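Local coordinates for dihydropteroate synthase (Xanthomonas albilineans, PDB 6OFW), which probably catalyses the condensation of para-aminobenzoate with 6-hydroxymethyl-7,8-dihydropterin diphosphate to give 7,8-dihydropteroate, a step of folate biosynthesis, at residues 25-30 with 259-264; 101-106 with 121-126; 223-228 with 243-248. All coordinates share one frame; numbering follows the deposited sequence.

Interaction 1. Residues 25-30 with 259-264; sequences IVNVTP and LLRVHD. With 22D (4-{[(2-amino-4-oxo-3,4-dihydropteridin-6-yl)methyl]amino}benzoic acid), chain E; SO4 (sulfate ion), chain F.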
loop_
_atom_site.group_PDB
_atom_site.type_symbol
_atom_site.label_atom_id
_atom_site.label_comp_id
_atom_site.label_asym_id
_atom_site.label_seq_id
_atom_site.Cartn_x
_atom_site.Cartn_y
_atom_site.Cartn_z
ATOM N N ILE B 25 7.977 15.555 0.488
ATOM C CA ILE B 25 8.073 16.490 1.616
ATOM C C ILE B 25 9.516 16.855 1.918
ATOM O O ILE B 25 10.293 15.990 2.285
ATOM C CB ILE B 25 7.369 15.907 2.880
ATOM C CG1 ILE B 25 5.849 15.763 2.635
ATOM C CG2 ILE B 25 7.651 16.798 4.124
ATOM C CD1 ILE B 25 5.086 14.874 3.651
ATOM N N VAL B 26 9.846 18.144 1.854
ATOM C CA VAL B 26 11.195 18.605 2.202
ATOM C C VAL B 26 11.051 19.604 3.355
ATOM O O VAL B 26 10.685 20.758 3.136
ATOM C CB VAL B 26 11.959 19.190 0.984
ATOM C CG1 VAL B 26 13.356 19.661 1.400
ATOM C CG2 VAL B 26 12.030 18.179 -0.166
ATOM N N ASN B 27 11.312 19.159 4.582
ATOM C CA ASN B 27 11.186 20.016 5.755
ATOM C C ASN B 27 12.511 20.630 6.094
ATOM O O ASN B 27 13.484 19.905 6.322
ATOM C CB ASN B 27 10.611 19.235 6.947
ATOM C CG ASN B 27 9.133 18.927 6.813
ATOM O OD1 ASN B 27 8.369 19.634 6.154
ATOM N ND2 ASN B 27 8.694 17.863 7.438
ATOM N N VAL B 28 12.558 21.968 6.137
ATOM C CA VAL B 28 13.790 22.700 6.425
ATOM C C VAL B 28 13.775 23.170 7.883
ATOM O O VAL B 28 13.518 24.333 8.154
ATOM C CB VAL B 28 14.053 23.871 5.438
ATOM C CG1 VAL B 28 15.526 24.309 5.503
ATOM C CG2 VAL B 28 13.653 23.507 4.009
ATOM N N THR B 29 13.953 22.256 8.819
ATOM C CA THR B 29 13.993 22.617 10.245
ATOM C C THR B 29 15.134 21.839 10.877
ATOM O O THR B 29 15.289 20.665 10.539
ATOM C CB THR B 29 12.667 22.297 10.981
ATOM O OG1 THR B 29 12.397 20.892 10.910
ATOM C CG2 THR B 29 11.479 23.112 10.485
ATOM N N PRO B 30 15.934 22.441 11.796
ATOM C CA PRO B 30 17.024 21.672 12.444
ATOM C C PRO B 30 16.576 20.316 12.998
ATOM O O PRO B 30 17.265 19.312 12.784
ATOM C CB PRO B 30 17.498 22.603 13.563
ATOM C CG PRO B 30 17.158 23.971 13.077
ATOM C CD PRO B 30 15.887 23.834 12.287
ATOM N N LEU B 259 -2.754 14.356 -6.507
ATOM C CA LEU B 259 -1.435 14.703 -5.955
ATOM C C LEU B 259 -1.382 14.144 -4.533
ATOM O O LEU B 259 -2.387 14.197 -3.819
ATOM C CB LEU B 259 -1.249 16.243 -5.995
ATOM C CG LEU B 259 0.177 16.827 -5.888
ATOM C CD1 LEU B 259 1.114 16.296 -6.987
ATOM C CD2 LEU B 259 0.133 18.352 -5.985
ATOM N N LEU B 260 -0.229 13.582 -4.140
ATOM C CA LEU B 260 -0.047 12.939 -2.832
ATOM C C LEU B 260 1.175 13.469 -2.144
ATOM O O LEU B 260 2.267 13.369 -2.684
ATOM C CB LEU B 260 0.034 11.397 -3.014
ATOM C CG LEU B 260 -1.200 10.785 -3.726
ATOM C CD1 LEU B 260 -0.862 9.503 -4.398
ATOM C CD2 LEU B 260 -2.395 10.665 -2.787
ATOM N N ARG B 261 0.990 14.055 -0.955
ATOM C CA ARG B 261 2.087 14.692 -0.199
ATOM C C ARG B 261 2.673 13.692 0.783
ATOM O O ARG B 261 2.045 13.387 1.807
ATOM C CB ARG B 261 1.566 15.977 0.498
ATOM C CG ARG B 261 2.677 16.783 1.131
ATOM C CD ARG B 261 2.194 18.085 1.751
ATOM N NE ARG B 261 3.316 18.770 2.403
ATOM C CZ ARG B 261 3.761 18.510 3.634
ATOM N NH1 ARG B 261 3.154 17.604 4.392
ATOM N NH2 ARG B 261 4.796 19.170 4.122
ATOM N N VAL B 262 3.852 13.152 0.447
ATOM C CA VAL B 262 4.433 12.031 1.200
ATOM C C VAL B 262 5.902 12.202 1.612
ATOM O O VAL B 262 6.661 12.890 0.947
ATOM C CB VAL B 262 4.243 10.688 0.403
ATOM C CG1 VAL B 262 2.821 10.560 -0.174
ATOM C CG2 VAL B 262 5.264 10.538 -0.720
ATOM N N HIS B 263 6.301 11.512 2.696
ATOM C CA HIS B 263 7.703 11.431 3.121
ATOM C C HIS B 263 8.349 10.266 2.349
ATOM O O HIS B 263 9.499 10.363 1.916
ATOM C CB HIS B 263 7.802 11.106 4.622
ATOM C CG HIS B 263 7.273 12.180 5.512
ATOM N ND1 HIS B 263 6.010 12.106 6.051
ATOM C CD2 HIS B 263 7.866 13.321 5.939
ATOM C CE1 HIS B 263 5.864 13.200 6.776
ATOM N NE2 HIS B 263 6.962 13.951 6.745
ATOM N N ASP B 264 7.582 9.165 2.171
ATOM C CA ASP B 264 8.053 7.904 1.604
ATOM C C ASP B 264 7.772 7.819 0.124
ATOM O O ASP B 264 6.849 7.143 -0.344
ATOM C CB ASP B 264 7.496 6.722 2.405
ATOM C CG ASP B 264 7.760 6.926 3.880
ATOM O OD1 ASP B 264 8.907 6.660 4.327
ATOM O OD2 ASP B 264 6.849 7.401 4.582
HETATM C C7 22D E . 2.059 20.451 6.243
HETATM N N8 22D E . 1.642 20.925 4.933
HETATM C C8A 22D E . 0.625 20.349 4.260
HETATM N N1 22D E . 0.313 20.834 3.025
HETATM C C2 22D E . -0.775 20.328 2.444
HETATM N N2 22D E . -1.207 20.850 1.297
HETATM N N3 22D E . -1.506 19.296 2.965
HETATM C C4 22D E . -1.232 18.652 4.152
HETATM O O4 22D E . -1.921 17.708 4.511
HETATM C C4A 22D E . -0.088 19.217 4.855
HETATM N N5 22D E . 0.314 18.679 6.063
HETATM C C6 22D E . 1.273 19.242 6.694
HETATM C C9 22D E . 1.696 18.752 8.053
HETATM N N10 22D E . 0.489 18.677 8.851
HETATM C CBX 22D E . 0.285 17.816 9.905
HETATM C CAR 22D E . -0.963 17.775 10.525
HETATM C CAT 22D E . -1.254 16.778 11.438
HETATM C CAQ 22D E . 1.270 16.912 10.293
HETATM C CAS 22D E . 0.985 15.930 11.223
HETATM C CBY 22D E . -0.291 15.826 11.780
HETATM C CBV 22D E . -0.653 14.631 12.572
HETATM O OAJ 22D E . -1.925 14.497 12.826
HETATM O OXT 22D E . 0.197 13.848 12.955
HETATM S S SO4 F . 5.143 17.180 7.790
HETATM O O1 SO4 F . 5.536 18.329 6.949
HETATM O O2 SO4 F . 4.120 16.460 7.105
HETATM O O3 SO4 F . 6.292 16.339 8.047
HETATM O O4 SO4 F . 4.629 17.691 9.050
HETATM O O HOH W 1 7.081 20.739 3.549
#
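Ile25 lies between two flat groups of the segment 259-264, the guanidinium of Arg261 and the imidazole of His263, and has the largest share of the surface buried here. Its CD1 stands over the middle of the His263 ring, 3.6 Å from the centroid and 8° off the normal, a CH-pi contact. Its CG1 covers one face of the Arg261 guanidinium, 3.6 Å above the plane. On the opposite face lies the pteridine of the bound pteroic acid 22D, whose N8 sits 3.5 Å above the guanidinium centre, so the cationic group is sandwiched between an aliphatic branch and a heteroaromatic ring. The Arg261 side chain is extended as far as NE, CG anti to the backbone N (chi1 -172°), with the guanidinium turned about the last bond, and crosses Ile25 at about a right angle. At the backbone, the bond from Ile25 N to Val262 O (3.0 Å) ties together the neighbouring parallel strands 21-27 and 259-262.

The polar rims converge on a sulfate. Arg261 NH1 donates to its O2, and NH2 to its O1 with a nearly straight bond of 170°. His263 NE2 reaches sulfate O3 at 2.8 Å in the plane of the ring, and Asn27 ND2 donates to the same O3 at 2.9 Å. A water accepts from Arg261 NH2 and lies 3.1 Å from Asn27 OD1. Asp61 forms a salt bridge with Arg261 NE, while Ser224 is hydrogen-bonded to His263 ND1; these second-shell partners help fix the rotation of both groups. The sulfate probably comes from the crystallisation liquor, but this array of donors beside the pterin is consistent with an anion pocket for a phosphate of the substrate's diphosphate.

Interaction 2. Residues 101-106 with 121-126; sequences DTFKPE and DVQALR. With 22D (4-{[(2-amino-4-oxo-3,4-dihydropteridin-6-yl)methyl]amino}benzoic acid), chain E.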
loop_
_atom_site.group_PDB
_atom_site.type_symbol
_atom_site.label_atom_id
_atom_site.label_comp_id
_atom_site.label_asym_id
_atom_site.label_seq_id
_atom_site.Cartn_x
_atom_site.Cartn_y
_atom_site.Cartn_z
ATOM N N ASP B 101 5.737 25.608 0.931
ATOM C CA ASP B 101 4.704 25.372 1.927
ATOM C C ASP B 101 4.733 26.544 2.901
ATOM O O ASP B 101 5.559 26.569 3.825
ATOM C CB ASP B 101 4.956 24.047 2.637
ATOM C CG ASP B 101 3.802 23.507 3.460
ATOM O OD1 ASP B 101 3.025 24.309 3.988
ATOM O OD2 ASP B 101 3.696 22.277 3.588
ATOM N N THR B 102 3.864 27.542 2.665
ATOM C CA THR B 102 3.799 28.757 3.488
ATOM C C THR B 102 2.440 29.408 3.405
ATOM O O THR B 102 1.751 29.240 2.396
ATOM C CB THR B 102 4.918 29.752 3.083
ATOM O OG1 THR B 102 4.982 30.811 4.044
ATOM C CG2 THR B 102 4.767 30.306 1.654
ATOM N N PHE B 103 2.049 30.141 4.474
ATOM C CA PHE B 103 0.814 30.923 4.514
ATOM C C PHE B 103 1.141 32.427 4.470
ATOM O O PHE B 103 0.233 33.243 4.372
ATOM C CB PHE B 103 -0.055 30.577 5.744
ATOM C CG PHE B 103 0.546 30.793 7.109
ATOM C CD1 PHE B 103 0.478 32.041 7.732
ATOM C CD2 PHE B 103 1.082 29.727 7.825
ATOM C CE1 PHE B 103 0.999 32.232 9.021
ATOM C CE2 PHE B 103 1.585 29.915 9.120
ATOM C CZ PHE B 103 1.563 31.170 9.697
ATOM N N LYS B 104 2.439 32.777 4.498
ATOM C CA LYS B 104 2.893 34.169 4.540
ATOM C C LYS B 104 3.159 34.731 3.158
ATOM O O LYS B 104 4.005 34.184 2.449
ATOM C CB LYS B 104 4.115 34.305 5.453
ATOM C CG LYS B 104 3.912 33.769 6.854
ATOM C CD LYS B 104 5.110 34.074 7.731
ATOM C CE LYS B 104 4.923 33.623 9.157
ATOM N NZ LYS B 104 5.101 32.157 9.295
ATOM N N PRO B 105 2.454 35.826 2.739
ATOM C CA PRO B 105 2.676 36.375 1.387
ATOM C C PRO B 105 4.094 36.841 1.124
ATOM O O PRO B 105 4.525 36.759 -0.015
ATOM C CB PRO B 105 1.670 37.533 1.266
ATOM C CG PRO B 105 1.223 37.812 2.637
ATOM C CD PRO B 105 1.395 36.565 3.456
ATOM N N GLU B 106 4.840 37.292 2.157
ATOM C CA GLU B 106 6.229 37.734 1.956
ATOM C C GLU B 106 7.094 36.555 1.564
ATOM O O GLU B 106 7.962 36.700 0.715
ATOM C CB GLU B 106 6.805 38.418 3.225
ATOM C CG GLU B 106 5.904 39.449 3.871
ATOM C CD GLU B 106 5.046 38.995 5.048
ATOM O OE1 GLU B 106 4.268 38.020 4.912
ATOM O OE2 GLU B 106 5.164 39.626 6.121
ATOM N N ASP B 121 -0.596 26.419 0.395
ATOM C CA ASP B 121 -1.051 27.225 1.525
ATOM C C ASP B 121 -2.043 26.548 2.477
ATOM O O ASP B 121 -3.235 26.433 2.178
ATOM C CB ASP B 121 -1.621 28.570 1.010
ATOM C CG ASP B 121 -1.893 29.617 2.085
ATOM O OD1 ASP B 121 -1.660 29.327 3.289
ATOM O OD2 ASP B 121 -2.335 30.719 1.730
ATOM N N VAL B 122 -1.568 26.229 3.696
ATOM C CA VAL B 122 -2.423 25.645 4.753
ATOM C C VAL B 122 -3.598 26.566 5.135
ATOM O O VAL B 122 -4.596 26.090 5.660
ATOM C CB VAL B 122 -1.647 25.195 6.028
ATOM C CG1 VAL B 122 -0.677 24.057 5.719
ATOM C CG2 VAL B 122 -0.935 26.371 6.723
ATOM N N GLN B 123 -3.447 27.879 4.915
ATOM C CA GLN B 123 -4.468 28.880 5.241
ATOM C C GLN B 123 -5.375 29.245 4.066
ATOM O O GLN B 123 -6.240 30.109 4.220
ATOM C CB GLN B 123 -3.808 30.126 5.843
ATOM C CG GLN B 123 -3.440 29.945 7.317
ATOM C CD GLN B 123 -4.655 30.045 8.203
ATOM O OE1 GLN B 123 -5.095 29.059 8.808
ATOM N NE2 GLN B 123 -5.240 31.238 8.280
ATOM N N ALA B 124 -5.220 28.558 2.907
ATOM C CA ALA B 124 -6.027 28.762 1.686
ATOM C C ALA B 124 -6.189 30.265 1.310
ATOM O O ALA B 124 -7.293 30.741 1.029
ATOM C CB ALA B 124 -7.374 28.091 1.835
ATOM N N LEU B 125 -5.063 31.007 1.345
ATOM C CA LEU B 125 -4.955 32.446 1.017
ATOM C C LEU B 125 -5.751 33.359 1.934
ATOM O O LEU B 125 -6.137 34.464 1.523
ATOM C CB LEU B 125 -5.290 32.719 -0.475
ATOM C CG LEU B 125 -4.528 31.841 -1.474
ATOM C CD1 LEU B 125 -4.965 32.103 -2.875
ATOM C CD2 LEU B 125 -3.015 31.980 -1.300
ATOM N N ARG B 126 -5.960 32.945 3.188
ATOM C CA ARG B 126 -6.694 33.763 4.155
ATOM C C ARG B 126 -5.818 34.813 4.855
ATOM O O ARG B 126 -6.370 35.747 5.447
ATOM C CB ARG B 126 -7.449 32.898 5.176
ATOM C CG ARG B 126 -8.693 32.245 4.590
ATOM C CD ARG B 126 -9.448 31.460 5.645
ATOM N NE ARG B 126 -8.748 30.236 6.056
ATOM C CZ ARG B 126 -9.026 29.555 7.164
ATOM N NH1 ARG B 126 -9.992 29.963 7.980
ATOM N NH2 ARG B 126 -8.343 28.459 7.466
HETATM C C7 22D E . 2.059 20.451 6.243
HETATM N N8 22D E . 1.642 20.925 4.933
HETATM C C8A 22D E . 0.625 20.349 4.260
HETATM N N1 22D E . 0.313 20.834 3.025
HETATM C C2 22D E . -0.775 20.328 2.444
HETATM N N2 22D E . -1.207 20.850 1.297
HETATM N N3 22D E . -1.506 19.296 2.965
HETATM C C4 22D E . -1.232 18.652 4.152
HETATM O O4 22D E . -1.921 17.708 4.511
HETATM C C4A 22D E . -0.088 19.217 4.855
HETATM N N5 22D E . 0.314 18.679 6.063
HETATM C C6 22D E . 1.273 19.242 6.694
HETATM C C9 22D E . 1.696 18.752 8.053
HETATM N N10 22D E . 0.489 18.677 8.851
HETATM C CBX 22D E . 0.285 17.816 9.905
HETATM C CAR 22D E . -0.963 17.775 10.525
HETATM C CAT 22D E . -1.254 16.778 11.438
HETATM C CAQ 22D E . 1.270 16.912 10.293
HETATM C CAS 22D E . 0.985 15.930 11.223
HETATM C CBY 22D E . -0.291 15.826 11.780
HETATM C CBV 22D E . -0.653 14.631 12.572
HETATM O OAJ 22D E . -1.925 14.497 12.826
HETATM O OXT 22D E . 0.197 13.848 12.955
HETATM O O HOH W 2 1.404 26.475 4.083
HETATM O O HOH W 3 -2.514 32.662 3.620
#
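With CG between the backbone N and the carbonyl carbon (chi1 60°), Phe103 lays its ring alongside Gln123, whose own chain folds at chi2 (-76°) to run the same way. Phe103 CB and Gln123 CB meet at 3.8 Å, and the ring and amide planes are 74° apart. The ring also approaches Val122, CD2 to CG2 at 4.1 Å. Asp121 OD1 comes to 3.2 Å from Phe103 CB.

The Asp121 carboxylate organises its own loop: OD1 accepts from Gln123 N, an Asx turn, and OD2 from Leu125 N at 2.8 Å, both donors lying well above the carboxylate plane. No direct hydrogen bond joins the segments; two waters do so instead. One donates to Phe103 O and Asp121 OD2, the other donates to Asp101 OD1 at 2.7 Å and accepts from Val122 N. Thr102 OG1 closes an ST turn by accepting from Lys104 N, with Glu79 as a further partner.

Asp101 OD2 lies 2.8 Å from N8 of 22D, and Val122 CG1 comes within 4.0 Å of that atom. Joining the C-terminal ends of neighbouring parallel barrel strands 98-101 and 118-121 and their following loops, the contact thus lines the pocket's pterin end with both groups.

Interaction 3. Residues 223-228 with 243-248; sequences LSRKRS and AGSVAA. With 22D (4-{[(2-amino-4-oxo-3,4-dihydropteridin-6-yl)methyl]amino}benzoic acid), chain E.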
loop_
_atom_site.group_PDB
_atom_site.type_symbol
_atom_site.label_atom_id
_atom_site.label_comp_id
_atom_site.label_asym_id
_atom_site.label_seq_id
_atom_site.Cartn_x
_atom_site.Cartn_y
_atom_site.Cartn_z
ATOM N N LEU B 223 -1.510 12.342 4.068
ATOM C CA LEU B 223 -1.772 11.559 5.291
ATOM C C LEU B 223 -0.452 10.956 5.753
ATOM O O LEU B 223 -0.490 10.142 6.623
ATOM C CB LEU B 223 -2.771 10.447 4.999
ATOM C CG LEU B 223 -4.177 10.886 4.616
ATOM C CD1 LEU B 223 -4.490 10.507 3.191
ATOM C CD2 LEU B 223 -5.219 10.299 5.536
ATOM N N SER B 224 0.649 11.449 5.199
ATOM C CA SER B 224 1.976 10.883 5.441
ATOM C C SER B 224 2.381 10.847 6.918
ATOM O O SER B 224 2.565 11.881 7.465
ATOM C CB SER B 224 3.007 11.545 4.605
ATOM O OG SER B 224 4.153 10.784 4.637
ATOM N N ARG B 225 2.492 9.644 7.458
ATOM C CA ARG B 225 2.962 9.303 8.813
ATOM C C ARG B 225 2.205 10.061 9.898
ATOM O O ARG B 225 2.741 10.286 10.984
ATOM C CB ARG B 225 4.465 9.599 8.944
ATOM C CG ARG B 225 5.348 8.894 7.915
ATOM C CD ARG B 225 6.770 9.301 8.176
ATOM N NE ARG B 225 7.692 8.581 7.304
ATOM C CZ ARG B 225 9.005 8.661 7.417
ATOM N NH1 ARG B 225 9.554 9.421 8.360
ATOM N NH2 ARG B 225 9.786 7.979 6.596
ATOM N N LYS B 226 0.985 10.477 9.589
ATOM C CA LYS B 226 0.182 11.293 10.474
ATOM C C LYS B 226 -0.384 10.486 11.640
ATOM O O LYS B 226 -0.482 9.259 11.572
ATOM C CB LYS B 226 -0.896 12.052 9.662
ATOM C CG LYS B 226 -0.283 13.259 8.921
ATOM C CD LYS B 226 -1.302 14.157 8.249
ATOM C CE LYS B 226 -0.594 15.325 7.611
ATOM N NZ LYS B 226 -1.509 16.194 6.824
ATOM N N ARG B 227 -0.693 11.182 12.743
ATOM C CA ARG B 227 -1.203 10.542 13.954
ATOM C C ARG B 227 -2.424 9.647 13.687
ATOM O O ARG B 227 -2.492 8.581 14.265
ATOM C CB ARG B 227 -1.473 11.601 15.026
ATOM C CG ARG B 227 -1.981 11.045 16.361
ATOM C CD ARG B 227 -2.499 12.148 17.266
ATOM N NE ARG B 227 -1.411 12.834 17.966
ATOM C CZ ARG B 227 -0.912 14.017 17.616
ATOM N NH1 ARG B 227 -1.404 14.672 16.570
ATOM N NH2 ARG B 227 0.078 14.558 18.315
ATOM N N SER B 228 -3.382 10.066 12.818
ATOM C CA SER B 228 -4.533 9.212 12.495
ATOM C C SER B 228 -4.100 7.865 11.913
ATOM O O SER B 228 -4.743 6.862 12.193
ATOM C CB SER B 228 -5.462 9.892 11.497
ATOM O OG SER B 228 -6.238 10.855 12.181
ATOM N N ALA B 243 3.900 1.767 5.949
ATOM C CA ALA B 243 2.942 0.901 5.267
ATOM C C ALA B 243 1.540 1.471 5.318
ATOM O O ALA B 243 0.870 1.509 4.295
ATOM C CB ALA B 243 2.961 -0.502 5.853
ATOM N N GLY B 244 1.098 1.949 6.491
ATOM C CA GLY B 244 -0.247 2.508 6.598
ATOM C C GLY B 244 -0.421 3.778 5.779
ATOM O O GLY B 244 -1.506 4.033 5.248
ATOM N N SER B 245 0.642 4.587 5.680
ATOM C CA SER B 245 0.601 5.843 4.911
ATOM C C SER B 245 0.534 5.541 3.418
ATOM O O SER B 245 -0.256 6.165 2.711
ATOM C CB SER B 245 1.836 6.696 5.206
ATOM O OG SER B 245 1.898 7.011 6.590
ATOM N N VAL B 246 1.346 4.564 2.949
ATOM C CA VAL B 246 1.386 4.154 1.527
ATOM C C VAL B 246 -0.014 3.648 1.144
ATOM O O VAL B 246 -0.550 4.079 0.126
ATOM C CB VAL B 246 2.516 3.124 1.255
ATOM C CG1 VAL B 246 2.418 2.532 -0.149
ATOM C CG2 VAL B 246 3.901 3.750 1.463
ATOM N N ALA B 247 -0.654 2.842 2.018
ATOM C CA ALA B 247 -2.020 2.359 1.788
ATOM C C ALA B 247 -3.023 3.509 1.726
ATOM O O ALA B 247 -3.858 3.529 0.824
ATOM C CB ALA B 247 -2.426 1.386 2.875
ATOM N N ALA B 248 -2.943 4.476 2.667
ATOM C CA ALA B 248 -3.853 5.646 2.699
ATOM C C ALA B 248 -3.730 6.449 1.424
ATOM O O ALA B 248 -4.746 6.841 0.844
ATOM C CB ALA B 248 -3.544 6.530 3.917
HETATM C C7 22D E . 2.059 20.451 6.243
HETATM N N8 22D E . 1.642 20.925 4.933
HETATM C C8A 22D E . 0.625 20.349 4.260
HETATM N N1 22D E . 0.313 20.834 3.025
HETATM C C2 22D E . -0.775 20.328 2.444
HETATM N N2 22D E . -1.207 20.850 1.297
HETATM N N3 22D E . -1.506 19.296 2.965
HETATM C C4 22D E . -1.232 18.652 4.152
HETATM O O4 22D E . -1.921 17.708 4.511
HETATM C C4A 22D E . -0.088 19.217 4.855
HETATM N N5 22D E . 0.314 18.679 6.063
HETATM C C6 22D E . 1.273 19.242 6.694
HETATM C C9 22D E . 1.696 18.752 8.053
HETATM N N10 22D E . 0.489 18.677 8.851
HETATM C CBX 22D E . 0.285 17.816 9.905
HETATM C CAR 22D E . -0.963 17.775 10.525
HETATM C CAT 22D E . -1.254 16.778 11.438
HETATM C CAQ 22D E . 1.270 16.912 10.293
HETATM C CAS 22D E . 0.985 15.930 11.223
HETATM C CBY 22D E . -0.291 15.826 11.780
HETATM C CBV 22D E . -0.653 14.631 12.572
HETATM O OAJ 22D E . -1.925 14.497 12.826
HETATM O OXT 22D E . 0.197 13.848 12.955
#
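The segment 223-228 makes a type II beta turn from Leu223 to Lys226 and then enters helix 227-233, approaching helix 242-254 most closely where the CA atoms of Ser224 and Ser245 lie 5.3 Å apart. Ser245 OG, anti to its carbonyl carbon (chi1 -60°), points into the turn and accepts from Arg225 N at 2.8 Å with an angle of 152°. The same hydroxyl is hydrogen-bonded to Arg241 O, four residues back, just before helix 242-254. One helical turn on, Ala248 CB meets Leu223 CB at 4.1 Å, a small apolar contact beside the polar one; Ala248 also packs on Val274 of the second subunit.

On the ligand side, the extended Lys226 chain runs along the aminobenzoate part of 22D, CE standing 3.5 Å from CBX. Its NZ donates to the pterin at O4 (2.8 Å) and N5 (3.2 Å), and is also held by the backbone carbonyls of Phe193 and Gly222. Arg227 N, in the first turn of helix 227-233, gives its hydrogen to carboxylate OXT at 2.8 Å. The segment binds both halves of the pteroic acid from a loop after a barrel strand's C-terminal end, where TIM-barrel enzymes carry their active sites.

All three contacts touch 22D through residues at or soon after C-terminal strand ends. Interaction 1 is the buried one nearest the chain centre, pairing two adjacent strands and lining an anion pocket. Interaction 3, also buried, instead sets a loop against helix 242-254, close to the second subunit. Interaction 2 is only partly buried and lies across the barrel from interaction 3, joining two strand ends and their loops by side-chain packing and two bridging waters. Interactions 1 and 3 touch through the Asp264 to Arg225 salt bridge and a probable hydrogen bond between His263 and Ser224; interaction 1 meets interaction 2 through the weaker, long ion pair of Arg261 and Asp101. Interactions 2 and 3 stay about 8 Å apart at their nearest atoms.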